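Local coordinates for protein putative O-GlcNAcase nagJ (Clostridium perfringens, PDB 6PV5) that probably hydrolyses terminal N-acetylhexosamine residues of glycans as a family 84 glycoside hydrolase, here without the later part of the longer protein, at residues E512-G517 / E573-I578. Residues are numbered along the deposited sequence; the frame is centred on the assembly and turned at random.
Sequences EKWEAG and EILQDI
W514, near the end of helix 501-515, reaches helix 548-579 with the benzene half of its indole, and together with L575 and I578 it fills the interval between the two helices, where the nearest alpha carbons, W514 CA and L575 CA, are 9.4 Å from each other, a usual spacing for packed helices. With CG anti to the backbone N (chi1 176°), the indole extends outward from its own helix and brings CH2 and CZ2 to the other one. L575 meets it over one face. Its CD2 methyl lies 3.7 Å from the centroid of the six-membered ring of W514, 17° off the ring normal, which makes a CH-pi contact; within the ring the closest atom to that methyl is CH2, at 3.6 Å. I578, one helical turn further along, approaches differently, its side chain crossing that of W514 at roughly a right angle. Its CG2 comes obliquely to the ring, 3.7 Å from W514 CH2, while CB lies in the ring plane at the edge, 3.9 Å from the same CH2. The outer corner of the indole thus meets the L575 methyl over one face and I578 CB at its edge, through apolar and CH-pi contacts. W511 adds an edge-to-face contact to W514, and L575 also touches L524 and F615, tying the pair into neighbouring helices. Just past the tryptophan the chain turns away: G517, at positive phi, closes helix 501-515 in a Schellman motif, with two bonds back into the last turn; G517 N also bonds to W514 O at 3.0 Å. Aromatic-to-aliphatic packing of this kind joins helices in the elongated helical bundle of the hyaluronidase post-catalytic-like domain, remote from the catalytic barrel.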
ATOM      1  N   GLU A 512       1.516 -33.822  17.908  1.00 41.27           N
ATOM      2  CA  GLU A 512       0.915 -35.104  17.579  1.00 47.65           C
ATOM      3  C   GLU A 512       1.907 -36.224  17.899  1.00 44.36           C
ATOM      4  O   GLU A 512       1.540 -37.223  18.503  1.00 43.03           O
ATOM      5  CB  GLU A 512       0.540 -35.159  16.092  1.00 57.26           C
ATOM      6  CG  GLU A 512      -0.692 -34.349  15.736  1.00 63.29           C
ATOM      7  CD  GLU A 512      -2.012 -35.081  15.880  1.00 72.20           C
ATOM      8  OE1 GLU A 512      -2.146 -36.182  15.295  1.00 73.84           O
ATOM      9  OE2 GLU A 512      -2.914 -34.544  16.567  1.00 78.42           O
ATOM     10  N   LYS A 513       3.171 -36.038  17.502  1.00 45.29           N
ATOM     11  CA  LYS A 513       4.231 -37.004  17.763  1.00 45.80           C
ATOM     12  C   LYS A 513       4.505 -37.127  19.261  1.00 46.60           C
ATOM     13  O   LYS A 513       4.784 -38.214  19.764  1.00 46.98           O
ATOM     14  CB  LYS A 513       5.502 -36.607  17.013  1.00 44.59           C
ATOM     15  CG  LYS A 513       5.391 -36.771  15.506  1.00 44.53           C
ATOM     16  CD  LYS A 513       6.608 -36.310  14.736  1.00 52.30           C
ATOM     17  CE  LYS A 513       6.328 -36.282  13.246  1.00 53.48           C
ATOM     18  NZ  LYS A 513       7.553 -35.994  12.468  1.00 62.09           N
ATOM     19  N   TRP A 514       4.439 -35.993  19.960  1.00 46.64           N
ATOM     20  CA  TRP A 514       4.720 -35.945  21.380  1.00 44.55           C
ATOM     21  C   TRP A 514       3.682 -36.788  22.104  1.00 46.13           C
ATOM     22  O   TRP A 514       4.050 -37.621  22.913  1.00 48.51           O
ATOM     23  CB  TRP A 514       4.720 -34.498  21.871  1.00 40.52           C
ATOM     24  CG  TRP A 514       4.899 -34.337  23.349  1.00 39.41           C
ATOM     25  CD1 TRP A 514       3.925 -34.167  24.292  1.00 38.50           C
ATOM     26  CD2 TRP A 514       6.152 -34.297  24.049  1.00 35.24           C
ATOM     27  NE1 TRP A 514       4.492 -34.008  25.527  1.00 39.52           N
ATOM     28  CE2 TRP A 514       5.853 -34.105  25.414  1.00 37.22           C
ATOM     29  CE3 TRP A 514       7.489 -34.400  23.650  1.00 34.75           C
ATOM     30  CZ2 TRP A 514       6.850 -34.021  26.388  1.00 38.20           C
ATOM     31  CZ3 TRP A 514       8.475 -34.296  24.607  1.00 37.41           C
ATOM     32  CH2 TRP A 514       8.157 -34.117  25.960  1.00 37.02           C
ATOM     33  N   GLU A 515       2.399 -36.596  21.775  1.00 45.94           N
ATOM     34  CA  GLU A 515       1.329 -37.327  22.441  1.00 53.32           C
ATOM     35  C   GLU A 515       1.444 -38.834  22.189  1.00 55.47           C
ATOM     36  O   GLU A 515       0.918 -39.619  22.971  1.00 60.54           O
ATOM     37  CB  GLU A 515      -0.055 -36.794  22.059  1.00 59.01           C
ATOM     38  CG  GLU A 515      -0.298 -35.349  22.470  1.00 59.14           C
ATOM     39  CD  GLU A 515      -0.386 -35.059  23.960  1.00 67.33           C
ATOM     40  OE1 GLU A 515      -0.567 -36.011  24.745  1.00 71.67           O
ATOM     41  OE2 GLU A 515      -0.285 -33.871  24.334  1.00 73.14           O
ATOM     42  N   ALA A 516       2.158 -39.224  21.123  1.00 56.19           N
ATOM     43  CA  ALA A 516       2.311 -40.612  20.716  1.00 52.43           C
ATOM     44  C   ALA A 516       3.664 -41.188  21.156  1.00 56.98           C
ATOM     45  O   ALA A 516       3.966 -42.348  20.875  1.00 52.50           O
ATOM     46  CB  ALA A 516       2.118 -40.717  19.220  1.00 48.15           C
ATOM     47  N   GLY A 517       4.486 -40.377  21.840  1.00 55.38           N
ATOM     48  CA  GLY A 517       5.800 -40.812  22.298  1.00 48.13           C
ATOM     49  C   GLY A 517       6.769 -41.122  21.158  1.00 49.39           C
ATOM     50  O   GLY A 517       7.689 -41.914  21.326  1.00 52.29           O
ATOM     51  N   GLU A 573      14.506 -27.129  25.686  1.00 36.28           N
ATOM     52  CA  GLU A 573      15.274 -27.777  26.740  1.00 40.68           C
ATOM     53  C   GLU A 573      14.345 -28.527  27.689  1.00 39.92           C
ATOM     54  O   GLU A 573      14.653 -29.658  28.055  1.00 39.13           O
ATOM     55  CB  GLU A 573      16.103 -26.767  27.527  1.00 41.94           C
ATOM     56  CG  GLU A 573      17.355 -26.331  26.798  1.00 45.98           C
ATOM     57  CD  GLU A 573      18.106 -25.255  27.569  1.00 57.48           C
ATOM     58  OE1 GLU A 573      17.640 -24.854  28.669  1.00 61.51           O
ATOM     59  OE2 GLU A 573      19.157 -24.816  27.075  1.00 70.15           O
ATOM     60  N   ILE A 574      13.209 -27.904  28.049  1.00 37.81           N
ATOM     61  CA  ILE A 574      12.230 -28.487  28.963  1.00 33.57           C
ATOM     62  C   ILE A 574      11.702 -29.784  28.358  1.00 36.74           C
ATOM     63  O   ILE A 574      11.620 -30.795  29.059  1.00 36.38           O
ATOM     64  CB  ILE A 574      11.079 -27.512  29.306  1.00 33.19           C
ATOM     65  CG1 ILE A 574      11.550 -26.321  30.148  1.00 32.66           C
ATOM     66  CG2 ILE A 574       9.906 -28.237  29.966  1.00 31.02           C
ATOM     67  CD1 ILE A 574      10.542 -25.176  30.235  1.00 32.83           C
ATOM     68  N   LEU A 575      11.344 -29.742  27.064  1.00 34.01           N
ATOM     69  CA  LEU A 575      10.899 -30.937  26.354  1.00 35.24           C
ATOM     70  C   LEU A 575      11.988 -32.021  26.385  1.00 37.62           C
ATOM     71  O   LEU A 575      11.694 -33.202  26.576  1.00 35.89           O
ATOM     72  CB  LEU A 575      10.491 -30.588  24.915  1.00 35.62           C
ATOM     73  CG  LEU A 575       9.171 -29.815  24.764  1.00 41.05           C
ATOM     74  CD1 LEU A 575       8.875 -29.441  23.314  1.00 34.37           C
ATOM     75  CD2 LEU A 575       7.993 -30.590  25.349  1.00 38.06           C
ATOM     76  N   GLN A 576      13.240 -31.629  26.149  1.00 36.00           N
ATOM     77  CA  GLN A 576      14.339 -32.580  26.092  1.00 39.97           C
ATOM     78  C   GLN A 576      14.556 -33.237  27.454  1.00 42.92           C
ATOM     79  O   GLN A 576      14.844 -34.423  27.502  1.00 42.59           O
ATOM     80  CB  GLN A 576      15.635 -31.895  25.657  1.00 40.13           C
ATOM     81  CG  GLN A 576      15.777 -31.779  24.148  1.00 42.94           C
ATOM     82  CD  GLN A 576      16.885 -30.825  23.769  1.00 49.04           C
ATOM     83  OE1 GLN A 576      17.325 -30.004  24.574  1.00 49.28           O
ATOM     84  NE2 GLN A 576      17.332 -30.919  22.525  1.00 48.45           N
ATOM     85  N   ASP A 577      14.450 -32.448  28.538  1.00 39.80           N
ATOM     86  CA  ASP A 577      14.554 -32.926  29.907  1.00 42.73           C
ATOM     87  C   ASP A 577      13.548 -34.042  30.170  1.00 48.78           C
ATOM     88  O   ASP A 577      13.871 -34.999  30.875  1.00 51.70           O
ATOM     89  CB  ASP A 577      14.358 -31.811  30.939  1.00 38.48           C
ATOM     90  CG  ASP A 577      15.388 -30.702  30.828  1.00 43.27           C
ATOM     91  OD1 ASP A 577      15.102 -29.572  31.295  1.00 43.37           O
ATOM     92  OD2 ASP A 577      16.461 -30.970  30.260  1.00 43.68           O
ATOM     93  N   ILE A 578      12.330 -33.899  29.628  1.00 47.30           N
ATOM     94  CA  ILE A 578      11.266 -34.867  29.843  1.00 45.57           C
ATOM     95  C   ILE A 578      11.607 -36.166  29.115  1.00 51.53           C
ATOM     96  O   ILE A 578      11.430 -37.246  29.674  1.00 54.62           O
ATOM     97  CB  ILE A 578       9.902 -34.273  29.445  1.00 45.16           C
ATOM     98  CG1 ILE A 578       9.548 -33.092  30.355  1.00 47.08           C
ATOM     99  CG2 ILE A 578       8.807 -35.336  29.430  1.00 43.04           C
ATOM    100  CD1 ILE A 578       8.390 -32.243  29.876  1.00 43.65           C
TER